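Local coordinates for DynE8 (PDB 4AMO), which probably loads acyl units during polyketide assembly, as the acyltransferase domain of an iterative polyketide synthase of enediyne biosynthesis, at residues G174-S179 against V334-A339. Residues are numbered along the deposited sequence; the frame is centred on the assembly and turned at random. Where two conformers were deposited one is given.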
loop_
_atom_site.group_PDB
_atom_site.type_symbol
_atom_site.label_atom_id
_atom_site.label_comp_id
_atom_site.label_asym_id
_atom_site.label_seq_id
_atom_site.Cartn_x
_atom_site.Cartn_y
_atom_site.Cartn_z
ATOM N N GLY A 174 -3.489 3.976 -11.343
ATOM C CA GLY A 174 -2.204 3.316 -11.573
ATOM C C GLY A 174 -1.720 2.673 -10.250
ATOM O O GLY A 174 -2.367 2.856 -9.207
ATOM N N ALA A 175 -0.604 1.923 -10.291
ATOM C CA ALA A 175 -0.158 1.205 -9.102
ATOM C C ALA A 175 1.337 1.297 -9.058
ATOM O O ALA A 175 1.998 1.578 -10.080
ATOM C CB ALA A 175 -0.588 -0.283 -9.154
ATOM N N LEU A 176 1.862 1.075 -7.860
ATOM C CA LEU A 176 3.287 0.967 -7.589
ATOM C C LEU A 176 3.440 -0.234 -6.619
ATOM O O LEU A 176 2.660 -0.360 -5.690
ATOM C CB LEU A 176 3.646 2.257 -6.856
ATOM C CG LEU A 176 4.844 2.622 -6.053
ATOM C CD1 LEU A 176 4.729 4.151 -5.864
ATOM C CD2 LEU A 176 4.857 1.846 -4.736
ATOM N N GLY A 177 4.471 -1.053 -6.808
ATOM C CA GLY A 177 4.798 -2.146 -5.900
ATOM C C GLY A 177 6.269 -1.957 -5.428
ATOM O O GLY A 177 7.104 -1.659 -6.227
ATOM N N HIS A 178 6.474 -2.114 -4.151
ATOM C CA HIS A 178 7.735 -1.812 -3.497
ATOM C C HIS A 178 8.533 -3.127 -3.590
ATOM O O HIS A 178 8.161 -4.134 -3.019
ATOM C CB HIS A 178 7.443 -1.453 -2.044
ATOM C CG HIS A 178 8.627 -0.953 -1.264
ATOM N ND1 HIS A 178 9.585 -1.791 -0.696
ATOM C CD2 HIS A 178 9.010 0.318 -0.973
ATOM C CE1 HIS A 178 10.489 -1.049 -0.075
ATOM N NE2 HIS A 178 10.182 0.235 -0.245
ATOM N N SER A 179 9.509 -3.399 -4.143
ATOM C CA SER A 179 10.265 -4.664 -4.214
ATOM C C SER A 179 9.383 -5.866 -4.685
ATOM O O SER A 179 8.824 -5.834 -5.761
ATOM C CB SER A 179 11.010 -4.906 -2.873
ATOM O OG SER A 179 10.236 -5.630 -1.940
ATOM N N VAL A 334 15.671 -0.068 -4.546
ATOM C CA VAL A 334 14.225 0.132 -4.655
ATOM C C VAL A 334 13.976 1.631 -4.716
ATOM O O VAL A 334 14.265 2.369 -3.758
ATOM C CB VAL A 334 13.433 -0.443 -3.461
ATOM C CG1 VAL A 334 11.899 -0.256 -3.660
ATOM C CG2 VAL A 334 13.771 -1.903 -3.245
ATOM N N ARG A 335 13.444 2.087 -5.857
ATOM C CA ARG A 335 13.244 3.517 -6.118
ATOM C C ARG A 335 11.834 3.920 -5.724
ATOM O O ARG A 335 11.020 4.332 -6.570
ATOM C CB ARG A 335 13.432 3.786 -7.610
ATOM C CG ARG A 335 14.846 3.384 -8.080
ATOM C CD ARG A 335 15.139 3.932 -9.487
ATOM N NE ARG A 335 16.488 3.560 -9.795
ATOM C CZ ARG A 335 17.529 4.303 -9.488
ATOM N NH1 ARG A 335 17.353 5.482 -8.888
ATOM N NH2 ARG A 335 18.753 3.861 -9.763
ATOM N N PHE A 336 11.531 3.778 -4.456
ATOM C CA PHE A 336 10.173 4.009 -4.034
ATOM C C PHE A 336 9.921 5.514 -4.057
ATOM O O PHE A 336 8.843 5.929 -4.476
ATOM C CB PHE A 336 9.943 3.453 -2.602
ATOM C CG PHE A 336 8.580 3.836 -2.041
ATOM C CD1 PHE A 336 7.462 3.103 -2.393
ATOM C CD2 PHE A 336 8.437 4.937 -1.170
ATOM C CE1 PHE A 336 6.185 3.398 -1.908
ATOM C CE2 PHE A 336 7.187 5.254 -0.661
ATOM C CZ PHE A 336 6.048 4.499 -1.042
ATOM N N ARG A 337 10.858 6.319 -3.544
ATOM C CA ARG A 337 10.664 7.809 -3.528
ATOM C C ARG A 337 10.279 8.325 -4.946
ATOM O O ARG A 337 9.303 9.070 -5.100
ATOM C CB ARG A 337 11.937 8.522 -3.030
ATOM C CG ARG A 337 11.947 10.044 -3.056
ATOM C CD ARG A 337 13.344 10.548 -2.554
ATOM N NE ARG A 337 14.421 10.072 -3.459
ATOM C CZ ARG A 337 14.650 10.581 -4.662
ATOM N NH1 ARG A 337 13.904 11.600 -5.103
ATOM N NH2 ARG A 337 15.615 10.099 -5.429
ATOM N N GLU A 338 11.031 7.935 -5.977
ATOM C CA GLU A 338 10.763 8.376 -7.355
ATOM C C GLU A 338 9.451 7.851 -7.916
ATOM O O GLU A 338 8.701 8.596 -8.549
ATOM C CB GLU A 338 11.897 7.947 -8.316
ATOM C CG GLU A 338 13.208 8.696 -8.067
ATOM C CD GLU A 338 14.342 7.861 -8.731
ATOM O OE1 GLU A 338 14.500 8.029 -9.963
ATOM O OE2 GLU A 338 14.998 6.983 -8.073
ATOM N N ALA A 339 9.185 6.569 -7.721
ATOM C CA ALA A 339 7.933 5.945 -8.197
ATOM C C ALA A 339 6.695 6.618 -7.576
ATOM O O ALA A 339 5.684 6.852 -8.273
ATOM C CB ALA A 339 7.920 4.468 -7.853
#
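H178 and F336 each carry CG opposite the backbone N (chi1 -173° and 172°), and these torsions bring the imidazole across the phenyl ring, CD2 of H178 lying 3.5 Å from CD1 of F336. The planes meet obliquely at 53°, with F336 at the imidazole edge. V334 covers one imidazole face: its CG1 sits over the centre, 3.8 Å from the centroid of the H178 ring, a CH-pi contact that suits a compact branched residue. Histidine fits here because its flat ring offers a face to V334 and an edge to F336, while NE2 hydrogen-bonds OD1 of N243 on strand 238-244. Were H178 an alanine, CG1 of V334 would probably lose the ring face it covers, a gap would open beside F336, and OD1 of N243 would be left without its mate. Deeper in, the forked end of L176 serves two neighbours, CD2 reaching CE1 of F336 at 3.5 Å and CD1 lying 3.8 Å from CB of A339, whose small side chain lets the helix come close to the strand. Strand 174-177 of the parallel sheet thus packs against the start of helix 336-342, and the sharp turn at S179, in a GxSxG sequence, is consistent with the nucleophile elbow of acyltransferase domains.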